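Local structure of putative polyprenyl synthetase (Streptomyces coelicolor, 3NF2) at residues R26-P29 / P30-T33; G213-L216 / G217-F220; I270-A273 / D274-S278; A281-S284 / E285-A289; R310-T313 / I314-A318. The protein probably acts as a magnesium-dependent prenyltransferase that builds isoprenyl diphosphate chains, as members of the FPP/GGPP synthase family do. One frame throughout, in Å; residues are numbered along the deposited sequence.

From the N terminus, contact 1 closes the tight turn between helix 5-25 and helix 31-38, near the second subunit. Contact 2 spans two turns within helix 203-230, in the interior of the fold. Contact 3 covers the last turn of helix 262-275, contact 4 the start of helix 285-297; these two touch through Asp274 and Phe283, so the end of helix 262-275 meets the loop leading into helix 285-297. Contact 5 lies on helix 300-319 and returns to contact 2, their centres about 8 Å apart, where His215 and Gln311 join the two helices. All five follow one another in series; none nests in or crosses another. Contacts 1 and 5 lie on opposite sides of the chain's centre.

Contact 1 of 5, residues R26-P29 / P30-T33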
loop_
_atom_site.group_PDB
_atom_site.type_symbol
_atom_site.label_atom_id
_atom_site.label_comp_id
_atom_site.label_asym_id
_atom_site.label_seq_id
_atom_site.Cartn_x
_atom_site.Cartn_y
_atom_site.Cartn_z
ATOM N N ARG A 26 2.514 2.066 -17.960
ATOM C CA ARG A 26 2.705 3.498 -17.707
ATOM C C ARG A 26 3.429 3.823 -16.393
ATOM O O ARG A 26 3.731 4.979 -16.130
ATOM C CB ARG A 26 1.355 4.209 -17.724
ATOM C CG ARG A 26 0.742 4.364 -19.104
ATOM C CD ARG A 26 0.901 5.774 -19.631
ATOM N NE ARG A 26 -0.027 6.699 -18.981
ATOM C CZ ARG A 26 0.113 8.022 -18.966
ATOM N NH1 ARG A 26 1.154 8.595 -19.562
ATOM N NH2 ARG A 26 -0.787 8.774 -18.348
ATOM N N LEU A 27 3.687 2.815 -15.565
ATOM C CA LEU A 27 4.413 3.010 -14.304
ATOM C C LEU A 27 5.884 3.359 -14.542
ATOM O O LEU A 27 6.519 2.844 -15.460
ATOM C CB LEU A 27 4.343 1.753 -13.434
ATOM C CG LEU A 27 3.052 1.195 -12.832
ATOM C CD1 LEU A 27 3.364 -0.194 -12.277
ATOM C CD2 LEU A 27 2.495 2.080 -11.734
ATOM N N ALA A 28 6.420 4.221 -13.691
ATOM C CA ALA A 28 7.809 4.655 -13.789
ATOM C C ALA A 28 8.776 3.463 -13.639
ATOM O O ALA A 28 8.563 2.606 -12.783
ATOM C CB ALA A 28 8.089 5.723 -12.736
ATOM N N PRO A 29 9.809 3.383 -14.505
ATOM C CA PRO A 29 10.857 2.345 -14.421
ATOM C C PRO A 29 11.538 2.271 -13.045
ATOM O O PRO A 29 11.806 3.313 -12.446
ATOM C CB PRO A 29 11.857 2.796 -15.484
ATOM C CG PRO A 29 10.983 3.430 -16.534
ATOM C CD PRO A 29 9.921 4.171 -15.749
ATOM N N PRO A 30 11.818 1.051 -12.534
ATOM C CA PRO A 30 11.648 -0.280 -13.133
ATOM C C PRO A 30 10.280 -0.925 -12.875
ATOM O O PRO A 30 10.082 -2.091 -13.233
ATOM C CB PRO A 30 12.713 -1.102 -12.412
ATOM C CG PRO A 30 12.726 -0.522 -11.025
ATOM C CD PRO A 30 12.385 0.953 -11.172
ATOM N N MET A 31 9.355 -0.175 -12.273
ATOM C CA MET A 31 8.073 -0.730 -11.812
ATOM C C MET A 31 7.216 -1.324 -12.927
ATOM O O MET A 31 6.511 -2.294 -12.698
ATOM C CB MET A 31 7.268 0.297 -11.006
ATOM C CG MET A 31 8.041 0.928 -9.844
ATOM S SD MET A 31 6.989 1.810 -8.684
ATOM C CE MET A 31 6.584 3.233 -9.676
ATOM N N ASP A 32 7.303 -0.767 -14.132
ATOM C CA ASP A 32 6.544 -1.295 -15.270
ATOM C C ASP A 32 7.014 -2.697 -15.686
ATOM O O ASP A 32 6.187 -3.556 -15.973
ATOM C CB ASP A 32 6.561 -0.325 -16.465
ATOM C CG ASP A 32 7.965 -0.021 -16.966
ATOM O OD1 ASP A 32 8.933 -0.109 -16.182
ATOM O OD2 ASP A 32 8.105 0.313 -18.154
ATOM N N THR A 33 8.331 -2.927 -15.688
ATOM C CA THR A 33 8.876 -4.229 -16.072
ATOM C C THR A 33 8.721 -5.258 -14.963
ATOM O O THR A 33 8.412 -6.421 -15.224
ATOM C CB THR A 33 10.361 -4.159 -16.553
ATOM O OG1 THR A 33 11.198 -3.596 -15.529
ATOM C CG2 THR A 33 10.475 -3.324 -17.827
#
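The carbonyl oxygen of Ala28 receives the amide of Met31 across two consecutive prolines, with Met31 N 2.9 Å from Ala28 O. The N-H reaches a lone pair in the carbonyl plane, although its angle at the hydrogen is a bent 133°. Between them the peptide bond from Pro29 to Pro30 is cis, which folds the chain back sharply. Proline suits this place because it tolerates the cis form far better than other residues; replacing Pro30 by an alanine would probably let the bond relax to trans and carry Ala28 O away from Met31 N. Met31 curls back against Ala28, its chain bent at chi3 (-72°), which brings CE to 4.2 Å from Ala28 CB, while Met31 CB lies 4.1 Å from Leu27 CB. Asp32 CB rests 3.3 Å from Leu27 O, and its carboxylate returns to the backbone in a weak bond from Thr33 N. Met31 then packs on Leu120 and Val121 of helix 115-134, and Leu27 on Arg153 of the second subunit. A cis proline at the third position is the mark of a type VI beta turn, which here runs straight into helix 31-38 with Pro30 as N-cap.

Contact 2 of 5, residues G213-L216 / G217-F220; sequences GYHL and GLAF
Tyr214 and Leu218, one helical turn apart, cross obliquely, so that a single methyl of the leucine meets the aromatic ring. Leu218 CD1 is 3.8 Å from Tyr214 CE1. The tyrosine ring is carried there by a CG anti to the backbone N (chi1 -167°). The same methyl also comes within 4.1 Å of His215 ND1; the leucine and histidine side chains run alongside and point the same way. That methyl therefore sits beside both rings, a good place for a branched aliphatic group. The imidazole keeps its polar role as well, since ND1 is hydrogen-bonded to Gln311 OE1. Beneath the side chains the helix ladder is regular: Gly217 N to Gly213 O is 2.8 Å and Leu218 N to Tyr214 O is 3.0 Å. Phe220, at the entry to what is probably the second aspartate-rich motif of the family, is about 6 Å by its side chain from a bound sulfate, probably picked up in crystallisation. Around helix 203-230, His215 and Ala219 face helix 300-319, Leu216 meets Ala336 and Val339 on helix 326-339, and Tyr214 packs on Ala189 of helix 173-198.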
loop_
_atom_site.group_PDB
_atom_site.type_symbol
_atom_site.label_atom_id
_atom_site.label_comp_id
_atom_site.label_asym_id
_atom_site.label_seq_id
_atom_site.Cartn_x
_atom_site.Cartn_y
_atom_site.Cartn_z
ATOM N N GLY A 213 -21.715 -11.341 -2.951
ATOM C CA GLY A 213 -20.342 -11.580 -3.370
ATOM C C GLY A 213 -19.502 -12.173 -2.267
ATOM O O GLY A 213 -18.707 -13.080 -2.511
ATOM N N TYR A 214 -19.687 -11.644 -1.060
ATOM C CA TYR A 214 -19.049 -12.143 0.157
ATOM C C TYR A 214 -19.331 -13.616 0.391
ATOM O O TYR A 214 -18.404 -14.406 0.573
ATOM C CB TYR A 214 -19.502 -11.329 1.369
ATOM C CG TYR A 214 -18.677 -11.549 2.615
ATOM C CD1 TYR A 214 -19.094 -12.447 3.602
ATOM C CD2 TYR A 214 -17.488 -10.852 2.819
ATOM C CE1 TYR A 214 -18.340 -12.654 4.752
ATOM C CE2 TYR A 214 -16.725 -11.052 3.969
ATOM C CZ TYR A 214 -17.158 -11.952 4.930
ATOM O OH TYR A 214 -16.416 -12.148 6.070
ATOM N N HIS A 215 -20.608 -13.986 0.368
ATOM C CA HIS A 215 -21.003 -15.372 0.603
ATOM C C HIS A 215 -20.634 -16.290 -0.550
ATOM O O HIS A 215 -20.313 -17.462 -0.336
ATOM C CB HIS A 215 -22.475 -15.469 1.003
ATOM C CG HIS A 215 -22.743 -14.929 2.372
ATOM N ND1 HIS A 215 -22.458 -15.640 3.519
ATOM C CD2 HIS A 215 -23.228 -13.733 2.782
ATOM C CE1 HIS A 215 -22.771 -14.910 4.577
ATOM N NE2 HIS A 215 -23.246 -13.750 4.158
ATOM N N LEU A 216 -20.614 -15.740 -1.758
ATOM C CA LEU A 216 -20.033 -16.438 -2.905
ATOM C C LEU A 216 -18.531 -16.685 -2.703
ATOM O O LEU A 216 -18.005 -17.733 -3.100
ATOM C CB LEU A 216 -20.267 -15.639 -4.189
ATOM C CG LEU A 216 -19.607 -16.122 -5.485
ATOM C CD1 LEU A 216 -20.159 -17.477 -5.843
ATOM C CD2 LEU A 216 -19.805 -15.148 -6.631
ATOM N N GLY A 217 -17.857 -15.710 -2.084
ATOM C CA GLY A 217 -16.436 -15.802 -1.778
ATOM C C GLY A 217 -16.111 -16.910 -0.802
ATOM O O GLY A 217 -15.147 -17.666 -0.999
ATOM N N LEU A 218 -16.929 -17.018 0.238
ATOM C CA LEU A 218 -16.797 -18.091 1.224
ATOM C C LEU A 218 -17.050 -19.465 0.616
ATOM O O LEU A 218 -16.352 -20.432 0.949
ATOM C CB LEU A 218 -17.727 -17.850 2.412
ATOM C CG LEU A 218 -17.380 -16.681 3.344
ATOM C CD1 LEU A 218 -18.536 -16.400 4.280
ATOM C CD2 LEU A 218 -16.123 -16.981 4.159
ATOM N N ALA A 219 -18.027 -19.545 -0.290
ATOM C CA ALA A 219 -18.335 -20.808 -0.962
ATOM C C ALA A 219 -17.167 -21.200 -1.853
ATOM O O ALA A 219 -16.799 -22.375 -1.944
ATOM C CB ALA A 219 -19.619 -20.690 -1.772
ATOM N N PHE A 220 -16.577 -20.189 -2.485
ATOM C CA PHE A 220 -15.427 -20.361 -3.367
ATOM C C PHE A 220 -14.204 -20.841 -2.591
ATOM O O PHE A 220 -13.516 -21.772 -3.023
ATOM C CB PHE A 220 -15.147 -19.045 -4.123
ATOM C CG PHE A 220 -13.911 -19.072 -4.966
ATOM C CD1 PHE A 220 -13.898 -19.735 -6.190
ATOM C CD2 PHE A 220 -12.755 -18.415 -4.542
ATOM C CE1 PHE A 220 -12.748 -19.755 -6.977
ATOM C CE2 PHE A 220 -11.600 -18.428 -5.319
ATOM C CZ PHE A 220 -11.598 -19.103 -6.534
#

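Contact 3 of 5, residues I270-A273 / D274-S278; sequences ILTA and DAKAS
The carboxylate of Asp274 is the flat group here, and it lies between Ile270 on one side and Phe283 on the other. Ile270 O stands over the carboxyl carbon, 3.1 Å from Asp274 CG, and the Ile270 methyl CG2 comes in on the same side, 3.6 Å from Asp274 OD2. From the opposite side the ring atom CZ of Phe283 reaches within 3.4 Å of Asp274 OD1. Leu271 adds the methyl CD2 at a looser 4.1 Å from Asp274 OD2. The aspartate is brought here by a CG beside its own backbone N (chi1 -74°), which lays its side chain alongside that of Ile270, one turn earlier and pointing the same way. The backbone ladder holds the pair together, with Asp274 N donating to Ile270 O at 2.7 Å. Two residues further on, Thr272 and Lys276 also run side by side, Thr272 CG2 being 4.0 Å from Lys276 NZ, while the threonine hydroxyl is taken up by Gly268 O. Toward the helix end the ladder weakens: Ala275 N to Leu271 O is 3.3 Å, and the bond from Lys276 N to Ala273 O is weak. Ala273 and Ala275, both exposed, suit this helix end by their small size. A buried carboxylate beside a carbonyl oxygen, near the C-terminal end of a helix, would be poorly placed on its own; the salt bridge from OD2 to Arg291 NE on helix 285-297 probably pays for it and favours the charged form.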
loop_
_atom_site.group_PDB
_atom_site.type_symbol
_atom_site.label_atom_id
_atom_site.label_comp_id
_atom_site.label_asym_id
_atom_site.label_seq_id
_atom_site.Cartn_x
_atom_site.Cartn_y
_atom_site.Cartn_z
ATOM N N ILE A 270 -0.550 -35.095 15.593
ATOM C CA ILE A 270 0.286 -35.209 14.397
ATOM C C ILE A 270 0.665 -33.844 13.808
ATOM O O ILE A 270 1.831 -33.604 13.498
ATOM C CB ILE A 270 -0.408 -36.099 13.333
ATOM C CG1 ILE A 270 -0.399 -37.561 13.774
ATOM C CG2 ILE A 270 0.265 -35.981 11.989
ATOM C CD1 ILE A 270 -1.218 -38.468 12.885
ATOM N N LEU A 271 -0.317 -32.952 13.676
ATOM C CA LEU A 271 -0.082 -31.622 13.104
ATOM C C LEU A 271 0.788 -30.736 13.995
ATOM O O LEU A 271 1.576 -29.929 13.491
ATOM C CB LEU A 271 -1.407 -30.921 12.782
ATOM C CG LEU A 271 -2.357 -31.568 11.763
ATOM C CD1 LEU A 271 -3.632 -30.732 11.649
ATOM C CD2 LEU A 271 -1.716 -31.800 10.390
ATOM N N THR A 272 0.631 -30.887 15.314
ATOM C CA THR A 272 1.530 -30.275 16.294
ATOM C C THR A 272 2.955 -30.841 16.127
ATOM O O THR A 272 3.927 -30.082 16.109
ATOM C CB THR A 272 0.995 -30.471 17.738
ATOM O OG1 THR A 272 -0.300 -29.860 17.855
ATOM C CG2 THR A 272 1.938 -29.861 18.795
ATOM N N ALA A 273 3.067 -32.160 15.963
ATOM C CA ALA A 273 4.363 -32.816 15.723
ATOM C C ALA A 273 4.984 -32.439 14.391
ATOM O O ALA A 273 6.198 -32.264 14.302
ATOM C CB ALA A 273 4.240 -34.336 15.831
ATOM N N ASP A 274 4.150 -32.315 13.360
ATOM C CA ASP A 274 4.605 -31.961 12.013
ATOM C C ASP A 274 5.264 -30.575 11.943
ATOM O O ASP A 274 6.184 -30.362 11.147
ATOM C CB ASP A 274 3.437 -32.004 11.025
ATOM C CG ASP A 274 3.000 -33.428 10.659
ATOM O OD1 ASP A 274 3.670 -34.401 11.070
ATOM O OD2 ASP A 274 1.969 -33.569 9.958
ATOM N N ALA A 275 4.771 -29.644 12.760
ATOM C CA ALA A 275 5.301 -28.280 12.823
ATOM C C ALA A 275 6.782 -28.228 13.254
ATOM O O ALA A 275 7.556 -27.462 12.687
ATOM C CB ALA A 275 4.432 -27.422 13.738
ATOM N N LYS A 276 7.165 -29.060 14.229
ATOM C CA LYS A 276 8.552 -29.127 14.722
ATOM C C LYS A 276 9.374 -30.221 14.035
ATOM O O LYS A 276 10.526 -30.454 14.407
ATOM C CB LYS A 276 8.619 -29.395 16.245
ATOM C CG LYS A 276 7.460 -28.919 17.123
ATOM C CD LYS A 276 7.804 -29.146 18.608
ATOM C CE LYS A 276 6.616 -29.638 19.445
ATOM N NZ LYS A 276 5.609 -28.578 19.747
ATOM N N ALA A 277 8.797 -30.900 13.049
ATOM C CA ALA A 277 9.418 -32.116 12.512
ATOM C C ALA A 277 10.652 -31.841 11.638
ATOM O O ALA A 277 10.549 -31.252 10.560
ATOM C CB ALA A 277 8.380 -32.970 11.770
ATOM N N SER A 278 11.810 -32.286 12.130
ATOM C CA SER A 278 13.110 -32.182 11.440
ATOM C C SER A 278 13.125 -32.760 10.022
ATOM O O SER A 278 13.854 -32.271 9.165
ATOM C CB SER A 278 14.208 -32.891 12.247
ATOM O OG SER A 278 14.096 -32.635 13.638
#

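Contact 4 of 5, residues A281-S284 / E285-A289; sequences ANFS and EEEFA
Ser284 OG, set between the backbone N and the carbonyl carbon (chi1 60°), faces toward Glu287, whose chain runs out extended beyond CG (chi2 178°) and returns its carboxylate to Ser284. Glu287 OE1 accepts the amide of Ser284, 3.2 Å from Ser284 N, the donor coming from above the carboxylate plane. Ser284 OG also makes a weak bond to Glu287 OE1 at 3.3 Å. The reverse bond, Glu287 N to Ser284 OG, is weak at 3.4 Å, but Phe288 N to Ser284 O at 3.2 Å begins the regular helix ladder. Serine suits an N-cap because its short hydroxyl reaches an N-H of the first turn, and glutamate has the length to come back. A leucine in place of Glu287 has no acceptor, so Ser284 N would probably lose its mate and the serine hydroxyl would be freer to turn. Glu287 OE2 lies over one face of the Phe283 ring, 3.7 Å from Phe283 CD2. Phe283 CB also packs 3.6 Å from Phe288 CE2, the ring planes at 55°. Ser284 and Glu287 thus form a capping box, and Phe283 with Phe288, just before the cap and four residues after it, a hydrophobic staple, at the N-terminus of helix 285-297.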
loop_
_atom_site.group_PDB
_atom_site.type_symbol
_atom_site.label_atom_id
_atom_site.label_comp_id
_atom_site.label_asym_id
_atom_site.label_seq_id
_atom_site.Cartn_x
_atom_site.Cartn_y
_atom_site.Cartn_z
ATOM N N ALA A 281 10.593 -32.202 5.265
ATOM C CA ALA A 281 10.982 -32.142 3.858
ATOM C C ALA A 281 11.085 -33.528 3.205
ATOM O O ALA A 281 11.159 -33.641 1.981
ATOM C CB ALA A 281 12.308 -31.380 3.713
ATOM N N ASN A 282 11.103 -34.576 4.022
ATOM C CA ASN A 282 11.205 -35.933 3.503
ATOM C C ASN A 282 9.873 -36.666 3.425
ATOM O O ASN A 282 9.810 -37.761 2.868
ATOM C CB ASN A 282 12.220 -36.748 4.312
ATOM C CG ASN A 282 13.658 -36.418 3.946
ATOM O OD1 ASN A 282 13.956 -36.017 2.815
ATOM N ND2 ASN A 282 14.561 -36.605 4.900
ATOM N N PHE A 283 8.821 -36.054 3.971
ATOM C CA PHE A 283 7.467 -36.631 4.000
ATOM C C PHE A 283 7.041 -37.149 2.632
ATOM O O PHE A 283 7.355 -36.545 1.610
ATOM C CB PHE A 283 6.444 -35.596 4.465
ATOM C CG PHE A 283 6.290 -35.495 5.966
ATOM C CD1 PHE A 283 5.099 -35.025 6.513
ATOM C CD2 PHE A 283 7.327 -35.849 6.833
ATOM C CE1 PHE A 283 4.938 -34.912 7.899
ATOM C CE2 PHE A 283 7.171 -35.742 8.215
ATOM C CZ PHE A 283 5.976 -35.273 8.749
ATOM N N SER A 284 6.332 -38.273 2.626
ATOM C CA SER A 284 5.886 -38.904 1.383
ATOM C C SER A 284 4.434 -38.553 1.095
ATOM O O SER A 284 3.722 -38.065 1.971
ATOM C CB SER A 284 6.039 -40.424 1.480
ATOM O OG SER A 284 5.273 -40.939 2.557
ATOM N N GLU A 285 4.003 -38.827 -0.137
ATOM C CA GLU A 285 2.593 -38.745 -0.541
ATOM C C GLU A 285 1.678 -39.483 0.446
ATOM O O GLU A 285 0.657 -38.944 0.893
ATOM C CB GLU A 285 2.447 -39.313 -1.963
ATOM C CG GLU A 285 1.051 -39.190 -2.591
ATOM C CD GLU A 285 0.143 -40.364 -2.267
ATOM O OE1 GLU A 285 -1.043 -40.134 -1.936
ATOM O OE2 GLU A 285 0.622 -41.516 -2.326
ATOM N N GLU A 286 2.075 -40.702 0.807
ATOM C CA GLU A 286 1.289 -41.580 1.682
ATOM C C GLU A 286 1.059 -41.013 3.065
ATOM O O GLU A 286 -0.026 -41.191 3.641
ATOM C CB GLU A 286 1.960 -42.937 1.788
ATOM C CG GLU A 286 1.989 -43.688 0.467
ATOM C CD GLU A 286 3.247 -43.473 -0.342
ATOM O OE1 GLU A 286 3.845 -42.373 -0.299
ATOM O OE2 GLU A 286 3.631 -44.428 -1.041
ATOM N N GLU A 287 2.063 -40.306 3.583
ATOM C CA GLU A 287 1.927 -39.617 4.872
ATOM C C GLU A 287 0.952 -38.457 4.768
ATOM O O GLU A 287 0.161 -38.220 5.684
ATOM C CB GLU A 287 3.289 -39.119 5.373
ATOM C CG GLU A 287 4.270 -40.235 5.740
ATOM C CD GLU A 287 5.614 -39.690 6.180
ATOM O OE1 GLU A 287 6.587 -39.825 5.401
ATOM O OE2 GLU A 287 5.692 -39.111 7.293
ATOM N N PHE A 288 0.993 -37.738 3.649
ATOM C CA PHE A 288 -0.005 -36.681 3.406
ATOM C C PHE A 288 -1.396 -37.241 3.148
ATOM O O PHE A 288 -2.397 -36.634 3.547
ATOM C CB PHE A 288 0.438 -35.727 2.296
ATOM C CG PHE A 288 1.603 -34.851 2.685
ATOM C CD1 PHE A 288 1.486 -33.935 3.732
ATOM C CD2 PHE A 288 2.812 -34.943 2.007
ATOM C CE1 PHE A 288 2.565 -33.132 4.100
ATOM C CE2 PHE A 288 3.895 -34.155 2.362
ATOM C CZ PHE A 288 3.774 -33.241 3.410
ATOM N N ALA A 289 -1.452 -38.408 2.506
ATOM C CA ALA A 289 -2.710 -39.136 2.349
ATOM C C ALA A 289 -3.283 -39.540 3.706
ATOM O O ALA A 289 -4.469 -39.303 3.963
ATOM C CB ALA A 289 -2.529 -40.353 1.446
#

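Contact 5 of 5, residues R310-T313 / I314-A318; sequences RQHT and IAIEA
Van der Waals packing comes first: the Ile314 methyl CD1 lies over one face of the Arg310 guanidinium, 3.7 Å from Arg310 NE and offset toward the rim. Arginine suits this exposed turn because its flat end can rest on a methyl. His312 and Ile316, one turn apart, lie side by side and point the same way, with His312 CE1 3.5 Å from Ile316 CD1; a CG anti to the backbone N (chi1 -179°) swings the imidazole into that position. The polar side-chain bonds leave the two segments: His312 NE2 bonds to Asp337 OD1, and the hydroxyl of Thr313 is taken by Arg309 O. The backbone supplies the third kind, an unbroken helix ladder in which Ile316 N meets His312 O at 2.9 Å and nearly straight (175°), followed by Glu317 N to Thr313 O at 2.8 Å. Gln311, Ile314 and Ala315 face helix 203-230, while His312 and Ile316 face helix 326-339, and Arg310 and Thr313 are exposed. This is an amphipathic helix, one side packed on helices 203-230 and 326-339, in the all-alpha isoprenoid synthase fold.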
loop_
_atom_site.group_PDB
_atom_site.type_symbol
_atom_site.label_atom_id
_atom_site.label_comp_id
_atom_site.label_asym_id
_atom_site.label_seq_id
_atom_site.Cartn_x
_atom_site.Cartn_y
_atom_site.Cartn_z
ATOM N N ARG A 310 -24.021 -24.358 1.796
ATOM C CA ARG A 310 -24.732 -23.355 2.587
ATOM C C ARG A 310 -24.451 -21.941 2.084
ATOM O O ARG A 310 -25.380 -21.157 1.909
ATOM C CB ARG A 310 -24.381 -23.461 4.079
ATOM C CG ARG A 310 -25.323 -22.670 5.006
ATOM C CD ARG A 310 -24.599 -22.155 6.259
ATOM N NE ARG A 310 -25.484 -21.358 7.119
ATOM C CZ ARG A 310 -25.097 -20.327 7.875
ATOM N NH1 ARG A 310 -23.829 -19.928 7.896
ATOM N NH2 ARG A 310 -25.990 -19.680 8.613
ATOM N N GLN A 311 -23.175 -21.634 1.843
ATOM C CA GLN A 311 -22.756 -20.286 1.452
ATOM C C GLN A 311 -23.250 -19.893 0.056
ATOM O O GLN A 311 -23.654 -18.750 -0.160
ATOM C CB GLN A 311 -21.237 -20.138 1.557
ATOM C CG GLN A 311 -20.728 -20.103 2.986
ATOM C CD GLN A 311 -21.160 -18.841 3.700
ATOM O OE1 GLN A 311 -21.321 -17.794 3.079
ATOM N NE2 GLN A 311 -21.358 -18.934 5.012
ATOM N N HIS A 312 -23.198 -20.849 -0.865
ATOM C CA HIS A 312 -23.814 -20.754 -2.185
ATOM C C HIS A 312 -25.269 -20.286 -2.071
ATOM O O HIS A 312 -25.674 -19.330 -2.731
ATOM C CB HIS A 312 -23.741 -22.126 -2.861
ATOM C CG HIS A 312 -24.329 -22.173 -4.238
ATOM N ND1 HIS A 312 -25.685 -22.279 -4.469
ATOM C CD2 HIS A 312 -23.739 -22.180 -5.457
ATOM C CE1 HIS A 312 -25.906 -22.326 -5.771
ATOM N NE2 HIS A 312 -24.742 -22.262 -6.393
ATOM N N THR A 313 -26.024 -20.961 -1.211
ATOM C CA THR A 313 -27.434 -20.696 -0.977
ATOM C C THR A 313 -27.664 -19.295 -0.418
ATOM O O THR A 313 -28.525 -18.581 -0.913
ATOM C CB THR A 313 -28.039 -21.791 -0.054
ATOM O OG1 THR A 313 -28.028 -23.044 -0.752
ATOM C CG2 THR A 313 -29.465 -21.455 0.398
ATOM N N ILE A 314 -26.889 -18.899 0.590
ATOM C CA ILE A 314 -26.987 -17.539 1.161
ATOM C C ILE A 314 -26.679 -16.449 0.119
ATOM O O ILE A 314 -27.334 -15.390 0.096
ATOM C CB ILE A 314 -26.091 -17.371 2.413
ATOM C CG1 ILE A 314 -26.471 -18.420 3.465
ATOM C CG2 ILE A 314 -26.214 -15.946 3.017
ATOM C CD1 ILE A 314 -25.360 -18.761 4.447
ATOM N N ALA A 315 -25.703 -16.728 -0.748
ATOM C CA ALA A 315 -25.354 -15.825 -1.849
ATOM C C ALA A 315 -26.515 -15.671 -2.841
ATOM O O ALA A 315 -26.997 -14.564 -3.063
ATOM C CB ALA A 315 -24.096 -16.307 -2.567
ATOM N N ILE A 316 -26.960 -16.794 -3.402
ATOM C CA ILE A 316 -28.026 -16.838 -4.407
ATOM C C ILE A 316 -29.362 -16.330 -3.863
ATOM O O ILE A 316 -30.128 -15.682 -4.580
ATOM C CB ILE A 316 -28.110 -18.251 -5.061
ATOM C CG1 ILE A 316 -27.144 -18.305 -6.253
ATOM C CG2 ILE A 316 -29.547 -18.624 -5.460
ATOM C CD1 ILE A 316 -27.338 -19.484 -7.201
ATOM N N GLU A 317 -29.602 -16.570 -2.580
ATOM C CA GLU A 317 -30.778 -16.038 -1.904
ATOM C C GLU A 317 -30.666 -14.534 -1.572
ATOM O O GLU A 317 -31.678 -13.873 -1.328
ATOM C CB GLU A 317 -31.161 -16.951 -0.717
ATOM C CG GLU A 317 -31.497 -16.335 0.639
ATOM C CD GLU A 317 -31.675 -17.409 1.727
ATOM O OE1 GLU A 317 -31.936 -18.585 1.382
ATOM O OE2 GLU A 317 -31.553 -17.082 2.929
ATOM N N ALA A 318 -29.453 -13.981 -1.609
ATOM C CA ALA A 318 -29.289 -12.522 -1.489
ATOM C C ALA A 318 -29.607 -11.797 -2.808
ATOM O O ALA A 318 -30.099 -10.671 -2.788
ATOM C CB ALA A 318 -27.898 -12.154 -0.986
#